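Local atomic coordinates of RahU protein (Pseudomonas aeruginosa PAO1, PDB entry 6ZC2), a protein that belongs to the aegerolysin family and interacts with the membrane lipid ceramide phosphorylethanolamine. Residues Glu5-Val9 with Phe88-Trp94. Numbering follows the deposited sequence. Where two conformers were deposited one is given.
Sequences EWIAV and FSWDDPW. With EDO (1,2-ethanediol), chain D.
Extended strands 6-9 and 88-92 run nearly antiparallel (156° between their directions) with axes 8.0 Å apart, too far for backbone pairing: this is face-to-face packing of two sheets, as in the aegerolysin beta-sandwich. CA atoms of E5 and D92 lie 6.2 Å apart, those of V9 and F88 9.2 Å.

Apolar packing fills the wider end. I7 (chi1 and chi2 both t) sets CG2 3.7 Å from the centroid of the five-membered ring of W90 (chi1 p), 12° off its normal, a CH-pi contact; I7 CD1 lies 3.7 Å from W90 CB and 4.0 Å from F88 CE2. V9 CG2 approaches F88 CE2 to 3.5 Å.

At the narrower end the contacts become polar. D92 OD2, 3.0 Å from W6 N, accepts a hydrogen bond from I125 N. One water donates to E5 OE2 and W94 O (2.7 Å each), while E5 OE1 is hydrogen-bonded to A2 N.

Strand 6-13 sits between 58-63 and 126-134 in one sheet; 83-92 lies between 72-80 and 101-106 in the other.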
ATOM      1  N   GLU A   5       3.991 -10.505  10.381  1.00 11.83           N
ATOM      2  CA  GLU A   5       4.142 -10.145   8.974  1.00 11.65           C
ATOM      3  C   GLU A   5       3.207  -8.971   8.702  1.00 10.44           C
ATOM      4  O   GLU A   5       1.984  -9.126   8.761  1.00 11.54           O
ATOM      5  CB  GLU A   5       3.796 -11.339   8.085  1.00 13.25           C
ATOM      6  CG  GLU A   5       4.766 -12.518   8.223  1.00 15.75           C
ATOM      7  CD  GLU A   5       4.476 -13.397   9.431  1.00 17.88           C
ATOM      8  OE1 GLU A   5       3.283 -13.665   9.688  1.00 19.39           O
ATOM      9  OE2 GLU A   5       5.435 -13.827  10.111  1.00 19.17           O
ATOM     10  N   TRP A   6       3.773  -7.794   8.427  1.00 10.65           N
ATOM     11  CA  TRP A   6       2.958  -6.603   8.225  1.00 10.13           C
ATOM     12  C   TRP A   6       3.675  -5.603   7.326  1.00 10.25           C
ATOM     13  O   TRP A   6       4.911  -5.585   7.233  1.00 10.69           O
ATOM     14  CB  TRP A   6       2.560  -5.942   9.559  1.00 10.80           C
ATOM     15  CG  TRP A   6       3.721  -5.357  10.344  1.00 10.81           C
ATOM     16  CD1 TRP A   6       4.563  -6.035  11.187  1.00 11.32           C
ATOM     17  CD2 TRP A   6       4.161  -3.986  10.363  1.00 10.75           C
ATOM     18  NE1 TRP A   6       5.495  -5.180  11.721  1.00 12.04           N
ATOM     19  CE2 TRP A   6       5.276  -3.920  11.229  1.00 11.37           C
ATOM     20  CE3 TRP A   6       3.726  -2.816   9.732  1.00 10.78           C
ATOM     21  CZ2 TRP A   6       5.953  -2.727  11.486  1.00 12.75           C
ATOM     22  CZ3 TRP A   6       4.407  -1.630   9.984  1.00 11.50           C
ATOM     23  CH2 TRP A   6       5.506  -1.595  10.861  1.00 12.22           C
ATOM     24  N   ILE A   7       2.861  -4.762   6.673  1.00  9.64           N
ATOM     25  CA  ILE A   7       3.299  -3.613   5.888  1.00  9.28           C
ATOM     26  C   ILE A   7       2.385  -2.446   6.246  1.00  9.15           C
ATOM     27  O   ILE A   7       1.204  -2.631   6.547  1.00  9.69           O
ATOM     28  CB  ILE A   7       3.240  -3.913   4.363  1.00  9.81           C
ATOM     29  CG1 ILE A   7       3.847  -2.764   3.536  1.00 10.50           C
ATOM     30  CG2 ILE A   7       1.798  -4.205   3.921  1.00 10.50           C
ATOM     31  CD1 ILE A   7       3.913  -3.038   2.043  1.00 10.94           C
ATOM     32  N   ALA A   8       2.933  -1.232   6.218  1.00  9.32           N
ATOM     33  CA  ALA A   8       2.125  -0.024   6.344  1.00  9.34           C
ATOM     34  C   ALA A   8       2.627   0.961   5.301  1.00  8.89           C
ATOM     35  O   ALA A   8       3.807   1.326   5.312  1.00 10.09           O
ATOM     36  CB  ALA A   8       2.205   0.561   7.760  1.00 10.38           C
ATOM     37  N   VAL A   9       1.738   1.376   4.395  1.00  8.81           N
ATOM     38  CA  VAL A   9       2.090   2.230   3.264  1.00  8.68           C
ATOM     39  C   VAL A   9       1.600   3.645   3.542  1.00  8.90           C
ATOM     40  O   VAL A   9       0.389   3.878   3.659  1.00  9.65           O
ATOM     41  CB  VAL A   9       1.500   1.692   1.951  1.00  9.34           C
ATOM     42  CG1 VAL A   9       2.005   2.515   0.780  1.00 10.39           C
ATOM     43  CG2 VAL A   9       1.827   0.204   1.782  1.00 10.74           C
ATOM     44  N   PHE A  88      -0.153  -0.289  -6.428  1.00  8.77           N
ATOM     45  CA  PHE A  88       0.821  -0.685  -5.413  1.00  8.95           C
ATOM     46  C   PHE A  88       0.534  -2.122  -4.974  1.00  8.97           C
ATOM     47  O   PHE A  88      -0.609  -2.442  -4.635  1.00 10.08           O
ATOM     48  CB  PHE A  88       0.771   0.244  -4.194  1.00  9.56           C
ATOM     49  CG  PHE A  88       1.872  -0.029  -3.209  1.00  9.35           C
ATOM     50  CD1 PHE A  88       3.115   0.565  -3.349  1.00 10.31           C
ATOM     51  CD2 PHE A  88       1.689  -0.936  -2.175  1.00  9.73           C
ATOM     52  CE1 PHE A  88       4.145   0.285  -2.467  1.00 11.21           C
ATOM     53  CE2 PHE A  88       2.721  -1.227  -1.298  1.00 10.12           C
ATOM     54  CZ  PHE A  88       3.948  -0.620  -1.445  1.00 11.41           C
ATOM     55  N   SER A  89       1.565  -2.975  -4.963  1.00  9.09           N
ATOM     56  CA  SER A  89       1.429  -4.385  -4.611  0.57 10.25           C
ATOM     57  C   SER A  89       2.540  -4.781  -3.648  1.00  9.96           C
ATOM     58  O   SER A  89       3.617  -4.185  -3.652  1.00 10.89           O
ATOM     59  CB  SER A  89       1.527  -5.290  -5.853  0.57 12.44           C
ATOM     60  OG  SER A  89       0.459  -5.065  -6.752  0.57 15.05           O
ATOM     61  N   TRP A  90       2.290  -5.821  -2.843  1.00 10.14           N
ATOM     62  CA  TRP A  90       3.292  -6.297  -1.888  1.00 10.28           C
ATOM     63  C   TRP A  90       3.097  -7.782  -1.602  1.00 11.14           C
ATOM     64  O   TRP A  90       2.012  -8.345  -1.797  1.00 11.37           O
ATOM     65  CB  TRP A  90       3.248  -5.522  -0.551  1.00 10.46           C
ATOM     66  CG  TRP A  90       1.977  -5.794   0.214  1.00  9.91           C
ATOM     67  CD1 TRP A  90       1.771  -6.766   1.162  1.00 11.04           C
ATOM     68  CD2 TRP A  90       0.717  -5.129   0.043  1.00  9.73           C
ATOM     69  NE1 TRP A  90       0.465  -6.734   1.593  1.00 10.68           N
ATOM     70  CE2 TRP A  90      -0.201  -5.743   0.921  1.00  9.94           C
ATOM     71  CE3 TRP A  90       0.279  -4.073  -0.768  1.00  9.74           C
ATOM     72  CZ2 TRP A  90      -1.528  -5.330   1.018  1.00 10.73           C
ATOM     73  CZ3 TRP A  90      -1.038  -3.670  -0.674  1.00 10.53           C
ATOM     74  CH2 TRP A  90      -1.927  -4.300   0.208  1.00 10.96           C
ATOM     75  N   ASP A  91       4.164  -8.400  -1.088  1.00 11.86           N
ATOM     76  CA  ASP A  91       4.145  -9.797  -0.661  1.00 13.07           C
ATOM     77  C   ASP A  91       5.111  -9.953   0.506  1.00 12.96           C
ATOM     78  O   ASP A  91       6.314  -9.717   0.348  1.00 13.91           O
ATOM     79  CB  ASP A  91       4.545 -10.717  -1.817  1.00 14.30           C
ATOM     80  CG  ASP A  91       4.582 -12.172  -1.409  0.90 16.03           C
ATOM     81  OD1 ASP A  91       3.728 -12.584  -0.594  0.90 15.89           O
ATOM     82  OD2 ASP A  91       5.460 -12.906  -1.910  0.90 18.70           O
ATOM     83  N   ASP A  92       4.580 -10.346   1.668  1.00 12.94           N
ATOM     84  CA  ASP A  92       5.340 -10.519   2.909  1.00 13.23           C
ATOM     85  C   ASP A  92       5.031 -11.924   3.413  1.00 13.56           C
ATOM     86  O   ASP A  92       4.092 -12.116   4.201  1.00 13.46           O
ATOM     87  CB  ASP A  92       4.915  -9.455   3.926  1.00 13.76           C
ATOM     88  CG  ASP A  92       5.710  -9.497   5.226  1.00 13.43           C
ATOM     89  OD1 ASP A  92       6.528 -10.426   5.423  1.00 15.36           O
ATOM     90  OD2 ASP A  92       5.500  -8.583   6.056  1.00 14.44           O
ATOM     91  N   PRO A  93       5.794 -12.932   2.984  1.00 15.06           N
ATOM     92  CA  PRO A  93       5.478 -14.317   3.362  1.00 15.42           C
ATOM     93  C   PRO A  93       5.830 -14.631   4.810  1.00 16.78           C
ATOM     94  O   PRO A  93       6.655 -13.974   5.450  1.00 17.85           O
ATOM     95  CB  PRO A  93       6.336 -15.161   2.407  1.00 16.37           C
ATOM     96  CG  PRO A  93       6.778 -14.220   1.324  1.00 17.45           C
ATOM     97  CD  PRO A  93       6.870 -12.875   1.977  1.00 15.91           C
ATOM     98  N   TRP A  94       5.186 -15.686   5.317  1.00 18.30           N
ATOM     99  CA  TRP A  94       5.449 -16.163   6.671  1.00 19.78           C
ATOM    100  C   TRP A  94       6.649 -17.103   6.722  1.00 22.46           C
ATOM    101  O   TRP A  94       7.455 -17.032   7.657  1.00 22.82           O
ATOM    102  CB  TRP A  94       4.212 -16.877   7.221  1.00 21.37           C
ATOM    103  CG  TRP A  94       4.441 -17.579   8.531  1.00 22.59           C
ATOM    104  CD1 TRP A  94       4.348 -17.035   9.782  1.00 22.97           C
ATOM    105  CD2 TRP A  94       4.790 -18.959   8.721  1.00 23.91           C
ATOM    106  NE1 TRP A  94       4.624 -17.987  10.735  1.00 23.87           N
ATOM    107  CE2 TRP A  94       4.898 -19.175  10.111  1.00 24.81           C
ATOM    108  CE3 TRP A  94       5.028 -20.030   7.853  1.00 24.47           C
ATOM    109  CZ2 TRP A  94       5.231 -20.417  10.651  1.00 26.52           C
ATOM    110  CZ3 TRP A  94       5.357 -21.265   8.392  1.00 26.39           C
ATOM    111  CH2 TRP A  94       5.455 -21.446   9.777  1.00 27.02           C
TER
HETATM  112  C1  EDO D 203       1.341 -15.509   2.291  0.90 20.03           C
HETATM  113  O1  EDO D 203       2.201 -15.842   3.380  0.85 16.93           O
HETATM  114  C2  EDO D 203       1.965 -14.356   1.513  0.95 18.87           C
HETATM  115  O2  EDO D 203       3.102 -14.814   0.768  0.95 18.84           O
HETATM  116  O   HOH W   1       7.791 -14.897   9.278  1.00 20.71           O